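Local coordinates for protein alpha-galactosidase (Lactobacillus brevis, PDB 3MI6) that probably hydrolyses terminal, non-reducing alpha-D-galactose residues from alpha-D-galactosides such as galactose oligosaccharides, galactomannans and galactolipids, at residues L449-A452 and V456-Y459; T485-S490 and E499-Y504; S422-Y425 and D430-I433; G382-D387 and D458-L463. All coordinates share one frame; numbering follows the deposited sequence.

Overall arrangement
All four interactions lie in the Melibiase (TIM-barrel) part of the chain, in the long connections that follow its second, third and fourth strands. Interaction 1 touches each of the others. Its D450 probably bonds to S489 of interaction 2 (D450 OD2 to S489 OG 2.5 Å) and to W431 of interaction 3 (D450 N to W431 O 2.7 Å), and it shares helix 454-471 with interaction 4. Interaction 3 is nested within the loop that interaction 4 closes. Interactions 2 and 4 do not meet, their nearest atoms being about 9 Å apart. The predicted substrate site is close by: the side chains of M451 and L460 come within about 6 and 7 Å of that of W478.

Interaction 1 (L449-A452 and V456-Y459); sequences LDMA and VVDY
V456 packs against the bend of L449-A452, meeting D450 O and M451 SE, and the closest packing of the contact is around its side chain. V456 CG2 lies 3.5 Å from the carbonyl oxygen D450 O, while V456 CG1, anti to the backbone N (chi1 175°), faces the selenium of M451, with M451 SE and V456 CG1 4.1 Å apart. M451, a selenomethionine, starts out pointing away from the helix, but bends at chi2 (-64°) and chi3 (-59°) curl it back. Its terminal methyl thus reaches V457, with M451 CE 3.9 Å from V457 CG2, and the selenomethionine chain crosses both valines at about a right angle. On the L449 side the packing is slacker, L449 CB standing 4.3 Å from V456 CG1. The next helix residue after V457, D458, is exposed and takes no part. Van der Waals contact alone joins this lead-in to the first turn of helix 454-471, in the connection from the third to the fourth TIM-barrel strand. The M451 side chain is about 6 Å from that of W478, a predicted substrate-binding residue. M451 packs on Y504 of helix 500-518, V457 on Q510 and R514 of that helix, and L449, just after strand 447-448, bonds through its backbone to E416.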
loop_
_atom_site.group_PDB
_atom_site.type_symbol
_atom_site.label_atom_id
_atom_site.label_comp_id
_atom_site.label_asym_id
_atom_site.label_seq_id
_atom_site.Cartn_x
_atom_site.Cartn_y
_atom_site.Cartn_z
ATOM N N LEU D 449 -47.160 8.437 -2.655
ATOM C CA LEU D 449 -48.129 8.975 -3.615
ATOM C C LEU D 449 -47.569 9.006 -5.018
ATOM O O LEU D 449 -46.408 9.322 -5.220
ATOM C CB LEU D 449 -48.491 10.412 -3.256
ATOM C CG LEU D 449 -49.161 10.601 -1.911
ATOM C CD1 LEU D 449 -49.260 12.081 -1.572
ATOM C CD2 LEU D 449 -50.519 9.923 -1.966
ATOM N N ASP D 450 -48.406 8.727 -6.000
ATOM C CA ASP D 450 -47.968 8.873 -7.381
ATOM C C ASP D 450 -47.786 10.342 -7.810
ATOM O O ASP D 450 -48.670 10.951 -8.402
ATOM C CB ASP D 450 -48.932 8.153 -8.309
ATOM C CG ASP D 450 -48.453 8.131 -9.718
ATOM O OD1 ASP D 450 -47.481 8.846 -10.011
ATOM O OD2 ASP D 450 -49.043 7.402 -10.536
HETATM N N MSE D 451 -46.624 10.896 -7.509
HETATM C CA MSE D 451 -46.281 12.262 -7.895
HETATM C C MSE D 451 -46.271 12.475 -9.399
HETATM O O MSE D 451 -46.100 13.592 -9.869
HETATM C CB MSE D 451 -44.893 12.627 -7.359
HETATM C CG MSE D 451 -44.774 12.625 -5.844
HETATM SE SE MSE D 451 -45.913 13.982 -5.009
HETATM C CE MSE D 451 -45.178 15.567 -5.870
ATOM N N ALA D 452 -46.412 11.396 -10.155
ATOM C CA ALA D 452 -46.383 11.487 -11.603
ATOM C C ALA D 452 -47.695 12.066 -12.113
ATOM O O ALA D 452 -47.782 12.501 -13.260
ATOM C CB ALA D 452 -46.129 10.125 -12.216
ATOM N N VAL D 456 -52.271 15.073 -8.329
ATOM C CA VAL D 456 -51.658 14.936 -7.017
ATOM C C VAL D 456 -50.892 16.193 -6.609
ATOM O O VAL D 456 -51.034 16.670 -5.483
ATOM C CB VAL D 456 -50.731 13.708 -6.955
ATOM C CG1 VAL D 456 -49.995 13.652 -5.628
ATOM C CG2 VAL D 456 -51.537 12.442 -7.172
ATOM N N VAL D 457 -50.097 16.736 -7.523
ATOM C CA VAL D 457 -49.337 17.950 -7.246
ATOM C C VAL D 457 -50.266 19.127 -6.891
ATOM O O VAL D 457 -49.977 19.899 -5.968
ATOM C CB VAL D 457 -48.354 18.291 -8.415
ATOM C CG1 VAL D 457 -47.588 19.556 -8.135
ATOM C CG2 VAL D 457 -47.369 17.154 -8.623
ATOM N N ASP D 458 -51.395 19.225 -7.604
ATOM C CA ASP D 458 -52.394 20.283 -7.386
ATOM C C ASP D 458 -53.011 20.214 -6.003
ATOM O O ASP D 458 -53.205 21.234 -5.344
ATOM C CB ASP D 458 -53.509 20.208 -8.423
ATOM C CG ASP D 458 -53.067 20.663 -9.810
ATOM O OD1 ASP D 458 -52.029 21.366 -9.936
ATOM O OD2 ASP D 458 -53.786 20.311 -10.779
ATOM N N TYR D 459 -53.323 18.998 -5.575
ATOM C CA TYR D 459 -53.901 18.762 -4.263
ATOM C C TYR D 459 -52.916 19.130 -3.167
ATOM O O TYR D 459 -53.300 19.680 -2.129
ATOM C CB TYR D 459 -54.331 17.297 -4.129
ATOM C CG TYR D 459 -54.802 16.902 -2.748
ATOM C CD1 TYR D 459 -56.099 17.179 -2.322
ATOM C CD2 TYR D 459 -53.957 16.242 -1.874
ATOM C CE1 TYR D 459 -56.537 16.813 -1.043
ATOM C CE2 TYR D 459 -54.379 15.875 -0.609
ATOM C CZ TYR D 459 -55.670 16.160 -0.197
ATOM O OH TYR D 459 -56.074 15.792 1.064
#

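Interaction 2 (T485-S490 and E499-Y504); sequences TEMFSS and ELPHRY
L500 lays one methyl over a face of the flat peptide group that joins M487 to F488: L500 CD1 stands almost directly above the nitrogen, 3.6 Å from F488 N. A second flat group, the guanidinium of R503, is met at its edge by E499, just before the helix. E499 OE1 lies in the guanidinium plane. R503 grips it side-on, with R503 NE at 2.7 Å from E499 OE1 (N-H...O angle 156°) and R503 NH2 at 3.0 Å, and the oxygen is met nearly end-on, along its C-O bond. This salt bridge ties the residue before the helix to its first turn and fixes the rotation of the arginine head.

Across the contact, the leucine does most of the touching. With CG anti to its backbone N (chi1 -152°), its branch is directed at the loop, where L500 CG meets S489 CB at 3.9 Å and L500 CD1 meets M487 CB at 4.0 Å. The side chains of L500 and the selenomethionine M487 cross obliquely. Farther along, M487 SE approaches the ring of P501, 4.3 Å from P501 CG.

In the TIM barrel this joins the loop after strand 475-478 to the start of helix 500-518, which leads to the fifth strand. On its other side the loop meets the second subunit, F488 packing on S98 of that chain.

No hydrogen bond or charge pair links the two segments. The hydroxyl of S489 bonds to D450 and the second oxygen of E499 to the backbone of N284, so the helix start and the loop are joined to each other by van der Waals contact alone.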
loop_
_atom_site.group_PDB
_atom_site.type_symbol
_atom_site.label_atom_id
_atom_site.label_comp_id
_atom_site.label_asym_id
_atom_site.label_seq_id
_atom_site.Cartn_x
_atom_site.Cartn_y
_atom_site.Cartn_z
ATOM N N THR D 485 -41.464 1.212 -3.626
ATOM C CA THR D 485 -41.431 -0.232 -3.722
ATOM C C THR D 485 -42.619 -0.627 -4.635
ATOM O O THR D 485 -43.602 0.137 -4.759
ATOM C CB THR D 485 -41.501 -0.815 -2.280
ATOM O OG1 THR D 485 -40.388 -1.673 -2.047
ATOM C CG2 THR D 485 -42.775 -1.555 -2.013
ATOM N N GLU D 486 -42.519 -1.773 -5.310
ATOM C CA GLU D 486 -43.545 -2.179 -6.282
ATOM C C GLU D 486 -44.002 -1.052 -7.187
ATOM O O GLU D 486 -45.162 -0.704 -7.179
ATOM C CB GLU D 486 -44.782 -2.724 -5.576
ATOM C CG GLU D 486 -44.552 -4.011 -4.837
ATOM C CD GLU D 486 -44.462 -3.792 -3.359
ATOM O OE1 GLU D 486 -44.861 -2.700 -2.906
ATOM O OE2 GLU D 486 -43.992 -4.707 -2.648
HETATM N N MSE D 487 -43.100 -0.500 -7.979
HETATM C CA MSE D 487 -43.407 0.681 -8.783
HETATM C C MSE D 487 -44.390 0.516 -9.945
HETATM O O MSE D 487 -44.167 -0.258 -10.883
HETATM C CB MSE D 487 -42.124 1.305 -9.290
HETATM C CG MSE D 487 -41.649 2.415 -8.387
HETATM SE SE MSE D 487 -39.765 2.773 -8.666
HETATM C CE MSE D 487 -39.226 2.769 -6.772
ATOM N N PHE D 488 -45.475 1.275 -9.888
ATOM C CA PHE D 488 -46.449 1.264 -10.957
ATOM C C PHE D 488 -47.265 2.542 -10.931
ATOM O O PHE D 488 -47.523 3.101 -9.876
ATOM C CB PHE D 488 -47.357 0.034 -10.854
ATOM C CG PHE D 488 -48.163 -0.232 -12.103
ATOM C CD1 PHE D 488 -49.463 0.246 -12.223
ATOM C CD2 PHE D 488 -47.622 -0.957 -13.153
ATOM C CE1 PHE D 488 -50.212 0.004 -13.370
ATOM C CE2 PHE D 488 -48.352 -1.201 -14.290
ATOM C CZ PHE D 488 -49.661 -0.717 -14.402
ATOM N N SER D 489 -47.656 3.014 -12.104
ATOM C CA SER D 489 -48.546 4.151 -12.204
ATOM C C SER D 489 -49.671 3.768 -13.154
ATOM O O SER D 489 -49.418 3.359 -14.286
ATOM C CB SER D 489 -47.786 5.367 -12.737
ATOM O OG SER D 489 -48.622 6.507 -12.851
ATOM N N SER D 490 -50.909 3.875 -12.691
ATOM C CA SER D 490 -52.060 3.625 -13.560
ATOM C C SER D 490 -52.250 4.774 -14.554
ATOM O O SER D 490 -52.921 4.633 -15.578
ATOM C CB SER D 490 -53.327 3.399 -12.734
ATOM O OG SER D 490 -53.475 4.380 -11.721
ATOM N N GLU D 499 -40.903 5.221 -17.148
ATOM C CA GLU D 499 -40.812 6.678 -17.067
ATOM C C GLU D 499 -41.285 7.167 -15.718
ATOM O O GLU D 499 -41.320 8.367 -15.484
ATOM C CB GLU D 499 -41.696 7.348 -18.111
ATOM C CG GLU D 499 -41.197 7.387 -19.536
ATOM C CD GLU D 499 -42.266 7.942 -20.486
ATOM O OE1 GLU D 499 -43.096 8.759 -20.030
ATOM O OE2 GLU D 499 -42.292 7.560 -21.681
ATOM N N LEU D 500 -41.678 6.253 -14.836
ATOM C CA LEU D 500 -42.236 6.659 -13.551
ATOM C C LEU D 500 -41.170 7.341 -12.709
ATOM O O LEU D 500 -41.370 8.462 -12.246
ATOM C CB LEU D 500 -42.811 5.463 -12.804
ATOM C CG LEU D 500 -43.963 5.611 -11.805
ATOM C CD1 LEU D 500 -44.029 4.360 -10.922
ATOM C CD2 LEU D 500 -43.868 6.863 -10.940
ATOM N N PRO D 501 -40.021 6.673 -12.504
ATOM C CA PRO D 501 -39.042 7.314 -11.630
ATOM C C PRO D 501 -38.749 8.749 -12.030
ATOM O O PRO D 501 -38.843 9.621 -11.185
ATOM C CB PRO D 501 -37.814 6.417 -11.777
ATOM C CG PRO D 501 -38.398 5.068 -12.012
ATOM C CD PRO D 501 -39.585 5.322 -12.903
ATOM N N HIS D 502 -38.416 9.011 -13.285
ATOM C CA HIS D 502 -38.101 10.384 -13.659
ATOM C C HIS D 502 -39.300 11.321 -13.544
ATOM O O HIS D 502 -39.155 12.491 -13.182
ATOM C CB HIS D 502 -37.528 10.460 -15.060
ATOM C CG HIS D 502 -37.041 11.821 -15.426
ATOM N ND1 HIS D 502 -37.508 12.505 -16.522
ATOM C CD2 HIS D 502 -36.138 12.631 -14.831
ATOM C CE1 HIS D 502 -36.902 13.675 -16.596
ATOM N NE2 HIS D 502 -36.068 13.778 -15.580
ATOM N N ARG D 503 -40.487 10.811 -13.852
ATOM C CA ARG D 503 -41.677 11.638 -13.820
ATOM C C ARG D 503 -41.990 12.001 -12.384
ATOM O O ARG D 503 -42.333 13.144 -12.083
ATOM C CB ARG D 503 -42.857 10.927 -14.481
ATOM C CG ARG D 503 -42.847 10.998 -15.995
ATOM C CD ARG D 503 -43.976 10.195 -16.604
ATOM N NE ARG D 503 -43.987 10.329 -18.058
ATOM C CZ ARG D 503 -44.603 11.313 -18.706
ATOM N NH1 ARG D 503 -45.255 12.251 -18.023
ATOM N NH2 ARG D 503 -44.563 11.364 -20.031
ATOM N N TYR D 504 -41.857 11.024 -11.497
ATOM C CA TYR D 504 -42.104 11.252 -10.089
ATOM C C TYR D 504 -41.213 12.394 -9.618
ATOM O O TYR D 504 -41.643 13.301 -8.899
ATOM C CB TYR D 504 -41.812 9.980 -9.303
ATOM C CG TYR D 504 -41.789 10.155 -7.802
ATOM C CD1 TYR D 504 -40.763 10.851 -7.184
ATOM C CD2 TYR D 504 -42.778 9.597 -7.004
ATOM C CE1 TYR D 504 -40.730 11.001 -5.824
ATOM C CE2 TYR D 504 -42.755 9.737 -5.649
ATOM C CZ TYR D 504 -41.727 10.438 -5.054
ATOM O OH TYR D 504 -41.689 10.582 -3.684
#

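Interaction 3 (S422-Y425 and D430-I433); sequences SDLY and DWLI
Two side-chain pairs, L424 with W431 and Y425 with L432, close a bend in the long connection that follows the third strand of the TIM barrel. Within each pair the two side chains cross at about a right angle, and each matches a branched aliphatic group with an aromatic ring.

In the inner, buried pair, L424 points its CD2 methyl at the six-membered part of the indole. L424 CD2 lies 3.8 Å from W431 CE3 and approaches the ring obliquely. The indole, its CG beside the backbone N (chi1 -81°), also stacks on H428 in the turn between the segments and takes Y459 of helix 454-471 edge-to-face. L424 touches the same tyrosine, so one helix side chain backs both members of the pair.

The second pair is less buried. Y425 carries its ring anti to the backbone N (chi1 174°), which brings one edge of it to L432; the methyl L432 CD1 sits near the ring plane rather than over a face.

Polar bonds organise each limb separately, with none between them. Y425 N donates to S422 O at 2.8 Å, closing a tight turn, and D383 receives a hydrogen bond from the backbone N of D423. The other limb is pinned to its surroundings by backbone bonds between W431 and D450 and between I433 and V448. The edge contact at the tyrosine is shared by two ring atoms, L432 CD1 being 3.5 Å from Y425 CD1 and 3.8 Å from Y425 CE1.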
loop_
_atom_site.group_PDB
_atom_site.type_symbol
_atom_site.label_atom_id
_atom_site.label_comp_id
_atom_site.label_asym_id
_atom_site.label_seq_id
_atom_site.Cartn_x
_atom_site.Cartn_y
_atom_site.Cartn_z
ATOM N N SER D 422 -55.647 6.964 6.881
ATOM C CA SER D 422 -55.746 8.396 6.642
ATOM C C SER D 422 -56.889 8.805 5.709
ATOM O O SER D 422 -57.142 8.159 4.694
ATOM C CB SER D 422 -54.416 8.937 6.116
ATOM O OG SER D 422 -54.296 8.705 4.733
ATOM N N ASP D 423 -57.557 9.899 6.063
ATOM C CA ASP D 423 -58.632 10.479 5.256
ATOM C C ASP D 423 -58.321 10.508 3.754
ATOM O O ASP D 423 -59.214 10.328 2.921
ATOM C CB ASP D 423 -58.952 11.915 5.726
ATOM C CG ASP D 423 -59.658 11.966 7.097
ATOM O OD1 ASP D 423 -59.778 10.912 7.774
ATOM O OD2 ASP D 423 -60.090 13.078 7.492
ATOM N N LEU D 424 -57.060 10.758 3.416
ATOM C CA LEU D 424 -56.656 10.892 2.025
ATOM C C LEU D 424 -56.827 9.550 1.331
ATOM O O LEU D 424 -57.280 9.473 0.186
ATOM C CB LEU D 424 -55.192 11.335 1.939
ATOM C CG LEU D 424 -54.752 12.256 0.800
ATOM C CD1 LEU D 424 -53.228 12.277 0.690
ATOM C CD2 LEU D 424 -55.358 11.840 -0.512
ATOM N N TYR D 425 -56.461 8.486 2.035
ATOM C CA TYR D 425 -56.439 7.175 1.423
ATOM C C TYR D 425 -57.859 6.769 1.084
ATOM O O TYR D 425 -58.105 6.091 0.094
ATOM C CB TYR D 425 -55.774 6.154 2.345
ATOM C CG TYR D 425 -55.843 4.745 1.818
ATOM C CD1 TYR D 425 -55.086 4.353 0.725
ATOM C CD2 TYR D 425 -56.673 3.806 2.411
ATOM C CE1 TYR D 425 -55.153 3.062 0.236
ATOM C CE2 TYR D 425 -56.750 2.521 1.934
ATOM C CZ TYR D 425 -55.990 2.144 0.845
ATOM O OH TYR D 425 -56.074 0.847 0.371
ATOM N N ASP D 430 -56.424 5.058 -5.241
ATOM C CA ASP D 430 -55.722 4.907 -6.515
ATOM C C ASP D 430 -54.508 5.832 -6.648
ATOM O O ASP D 430 -53.838 5.836 -7.680
ATOM C CB ASP D 430 -56.679 5.122 -7.700
ATOM C CG ASP D 430 -57.210 6.558 -7.784
ATOM O OD1 ASP D 430 -57.030 7.208 -8.844
ATOM O OD2 ASP D 430 -57.808 7.034 -6.788
ATOM N N TRP D 431 -54.227 6.608 -5.604
ATOM C CA TRP D 431 -53.093 7.532 -5.597
ATOM C C TRP D 431 -51.795 6.915 -5.039
ATOM O O TRP D 431 -50.714 7.448 -5.286
ATOM C CB TRP D 431 -53.446 8.800 -4.818
ATOM C CG TRP D 431 -54.251 9.801 -5.592
ATOM C CD1 TRP D 431 -54.885 9.604 -6.787
ATOM C CD2 TRP D 431 -54.509 11.163 -5.221
ATOM N NE1 TRP D 431 -55.518 10.759 -7.183
ATOM C CE2 TRP D 431 -55.307 11.729 -6.240
ATOM C CE3 TRP D 431 -54.144 11.958 -4.129
ATOM C CZ2 TRP D 431 -55.737 13.057 -6.199
ATOM C CZ3 TRP D 431 -54.577 13.270 -4.088
ATOM C CH2 TRP D 431 -55.362 13.809 -5.117
ATOM N N LEU D 432 -51.913 5.826 -4.270
ATOM C CA LEU D 432 -50.774 5.005 -3.843
ATOM C C LEU D 432 -50.054 4.319 -5.002
ATOM O O LEU D 432 -50.648 3.525 -5.710
ATOM C CB LEU D 432 -51.257 3.876 -2.929
ATOM C CG LEU D 432 -50.963 3.932 -1.438
ATOM C CD1 LEU D 432 -51.984 4.809 -0.781
ATOM C CD2 LEU D 432 -51.004 2.543 -0.842
ATOM N N ILE D 433 -48.767 4.586 -5.167
ATOM C CA ILE D 433 -47.953 3.801 -6.087
ATOM C C ILE D 433 -48.022 2.305 -5.767
ATOM O O ILE D 433 -47.497 1.843 -4.751
ATOM C CB ILE D 433 -46.493 4.238 -6.029
ATOM C CG1 ILE D 433 -46.383 5.696 -6.460
ATOM C CG2 ILE D 433 -45.636 3.347 -6.904
ATOM C CD1 ILE D 433 -44.953 6.159 -6.664
#

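Interaction 4 (G382-D387 and D458-L463); sequences GDWFVD and DYLFKL
W384 and L463 make most of the apolar contact. L463 CD1 lies 4.1 Å from W384 CB and stands at the edge of the indole, near its plane, while the other methyl, L463 CD2, rests against the backbone carbonyl of the tryptophan, near W384 O. The pyrrole part of the ring is also approached by L460, whose CD2 comes obliquely to within 4.3 Å of W384 CD1. With CG beside the backbone N (chi1 -54°), the indole folds back along its own loop, and one of its faces is covered near the rim by G382 N, 3.8 Å above the plane.

The contact joins a loop after the second TIM-barrel strand, at the end of the barrel where the active site lies, to helix 454-471 in the crossover from the third strand to the fourth. The W384 side chain is about 7 Å from that of D368, a predicted substrate-binding residue, and its ring also meets that of F371.

Polar groups contribute little across the contact. Y459 brings its hydroxyl towards the loop backbone, but Y459 OH and G382 O stay 4.0 Å apart, too far for a hydrogen bond. Each segment is instead shaped by its own backbone bonds. In the loop, F385 N donates to D383 O at 2.7 Å, making W384 the centre of an inverse gamma turn that presents its side chain to the helix. The same carbonyl oxygen, D383 O, lies 4.0 Å above the centre of the F385 ring. In the helix, L463 N bonds to Y459 O at 3.1 Å.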
loop_
_atom_site.group_PDB
_atom_site.type_symbol
_atom_site.label_atom_id
_atom_site.label_comp_id
_atom_site.label_asym_id
_atom_site.label_seq_id
_atom_site.Cartn_x
_atom_site.Cartn_y
_atom_site.Cartn_z
ATOM N N GLY D 382 -50.851 12.275 5.223
ATOM C CA GLY D 382 -51.640 12.647 4.064
ATOM C C GLY D 382 -52.692 13.670 4.454
ATOM O O GLY D 382 -53.296 14.316 3.605
ATOM N N ASP D 383 -52.901 13.813 5.757
ATOM C CA ASP D 383 -53.910 14.715 6.295
ATOM C C ASP D 383 -53.292 16.022 6.777
ATOM O O ASP D 383 -53.201 16.285 7.978
ATOM C CB ASP D 383 -54.646 14.043 7.451
ATOM C CG ASP D 383 -55.500 12.886 6.999
ATOM O OD1 ASP D 383 -55.784 12.798 5.787
ATOM O OD2 ASP D 383 -55.888 12.072 7.862
ATOM N N TRP D 384 -52.883 16.848 5.827
ATOM C CA TRP D 384 -52.148 18.066 6.133
ATOM C C TRP D 384 -53.044 19.197 6.643
ATOM O O TRP D 384 -53.113 20.288 6.067
ATOM C CB TRP D 384 -51.305 18.478 4.922
ATOM C CG TRP D 384 -50.426 17.341 4.472
ATOM C CD1 TRP D 384 -50.490 16.672 3.282
ATOM C CD2 TRP D 384 -49.382 16.713 5.229
ATOM N NE1 TRP D 384 -49.537 15.683 3.245
ATOM C CE2 TRP D 384 -48.844 15.687 4.428
ATOM C CE3 TRP D 384 -48.843 16.931 6.502
ATOM C CZ2 TRP D 384 -47.792 14.874 4.856
ATOM C CZ3 TRP D 384 -47.795 16.126 6.929
ATOM C CH2 TRP D 384 -47.278 15.109 6.105
ATOM N N PHE D 385 -53.730 18.907 7.741
ATOM C CA PHE D 385 -54.529 19.895 8.429
ATOM C C PHE D 385 -54.386 19.689 9.942
ATOM O O PHE D 385 -53.958 18.626 10.387
ATOM C CB PHE D 385 -55.987 19.832 7.963
ATOM C CG PHE D 385 -56.580 18.455 7.999
ATOM C CD1 PHE D 385 -56.797 17.809 9.204
ATOM C CD2 PHE D 385 -56.944 17.817 6.832
ATOM C CE1 PHE D 385 -57.349 16.539 9.245
ATOM C CE2 PHE D 385 -57.497 16.554 6.868
ATOM C CZ PHE D 385 -57.701 15.912 8.080
ATOM N N VAL D 386 -54.747 20.712 10.715
ATOM C CA VAL D 386 -54.491 20.775 12.158
ATOM C C VAL D 386 -55.134 19.677 13.030
ATOM O O VAL D 386 -56.298 19.305 12.849
ATOM C CB VAL D 386 -54.928 22.142 12.714
ATOM C CG1 VAL D 386 -54.143 22.465 13.974
ATOM C CG2 VAL D 386 -54.763 23.239 11.644
ATOM N N ASP D 387 -54.362 19.176 13.992
ATOM C CA ASP D 387 -54.836 18.152 14.924
ATOM C C ASP D 387 -55.335 18.801 16.208
ATOM O O ASP D 387 -54.528 19.206 17.050
ATOM C CB ASP D 387 -53.708 17.167 15.260
ATOM C CG ASP D 387 -54.110 16.157 16.332
ATOM O OD1 ASP D 387 -55.327 16.030 16.596
ATOM O OD2 ASP D 387 -53.221 15.486 16.907
ATOM N N ASP D 458 -51.395 19.225 -7.604
ATOM C CA ASP D 458 -52.394 20.283 -7.386
ATOM C C ASP D 458 -53.011 20.214 -6.003
ATOM O O ASP D 458 -53.205 21.234 -5.344
ATOM C CB ASP D 458 -53.509 20.208 -8.423
ATOM C CG ASP D 458 -53.067 20.663 -9.810
ATOM O OD1 ASP D 458 -52.029 21.366 -9.936
ATOM O OD2 ASP D 458 -53.786 20.311 -10.779
ATOM N N TYR D 459 -53.323 18.998 -5.575
ATOM C CA TYR D 459 -53.901 18.762 -4.263
ATOM C C TYR D 459 -52.916 19.130 -3.167
ATOM O O TYR D 459 -53.300 19.680 -2.129
ATOM C CB TYR D 459 -54.331 17.297 -4.129
ATOM C CG TYR D 459 -54.802 16.902 -2.748
ATOM C CD1 TYR D 459 -56.099 17.179 -2.322
ATOM C CD2 TYR D 459 -53.957 16.242 -1.874
ATOM C CE1 TYR D 459 -56.537 16.813 -1.043
ATOM C CE2 TYR D 459 -54.379 15.875 -0.609
ATOM C CZ TYR D 459 -55.670 16.160 -0.197
ATOM O OH TYR D 459 -56.074 15.792 1.064
ATOM N N LEU D 460 -51.642 18.828 -3.402
ATOM C CA LEU D 460 -50.624 19.096 -2.402
ATOM C C LEU D 460 -50.295 20.581 -2.367
ATOM O O LEU D 460 -50.200 21.173 -1.290
ATOM C CB LEU D 460 -49.375 18.259 -2.657
ATOM C CG LEU D 460 -49.600 16.762 -2.453
ATOM C CD1 LEU D 460 -48.364 15.977 -2.847
ATOM C CD2 LEU D 460 -49.992 16.471 -1.029
ATOM N N PHE D 461 -50.139 21.184 -3.544
ATOM C CA PHE D 461 -49.893 22.615 -3.603
ATOM C C PHE D 461 -50.985 23.389 -2.880
ATOM O O PHE D 461 -50.703 24.297 -2.112
ATOM C CB PHE D 461 -49.781 23.120 -5.032
ATOM C CG PHE D 461 -49.772 24.617 -5.124
ATOM C CD1 PHE D 461 -48.583 25.323 -5.040
ATOM C CD2 PHE D 461 -50.953 25.320 -5.258
ATOM C CE1 PHE D 461 -48.572 26.699 -5.112
ATOM C CE2 PHE D 461 -50.951 26.690 -5.328
ATOM C CZ PHE D 461 -49.763 27.383 -5.253
ATOM N N LYS D 462 -52.240 23.037 -3.136
ATOM C CA LYS D 462 -53.346 23.729 -2.493
ATOM C C LYS D 462 -53.306 23.581 -0.973
ATOM O O LYS D 462 -53.473 24.562 -0.255
ATOM C CB LYS D 462 -54.695 23.262 -3.047
ATOM C CG LYS D 462 -55.879 23.779 -2.231
ATOM C CD LYS D 462 -57.222 23.362 -2.800
ATOM C CE LYS D 462 -58.330 23.570 -1.768
ATOM N NZ LYS D 462 -59.592 22.874 -2.151
ATOM N N LEU D 463 -53.078 22.360 -0.491
ATOM C CA LEU D 463 -53.022 22.083 0.944
ATOM C C LEU D 463 -51.882 22.788 1.688
ATOM O O LEU D 463 -52.038 23.228 2.834
ATOM C CB LEU D 463 -52.949 20.579 1.193
ATOM C CG LEU D 463 -54.257 20.087 1.810
ATOM C CD1 LEU D 463 -54.246 18.593 2.089
ATOM C CD2 LEU D 463 -54.510 20.873 3.082
#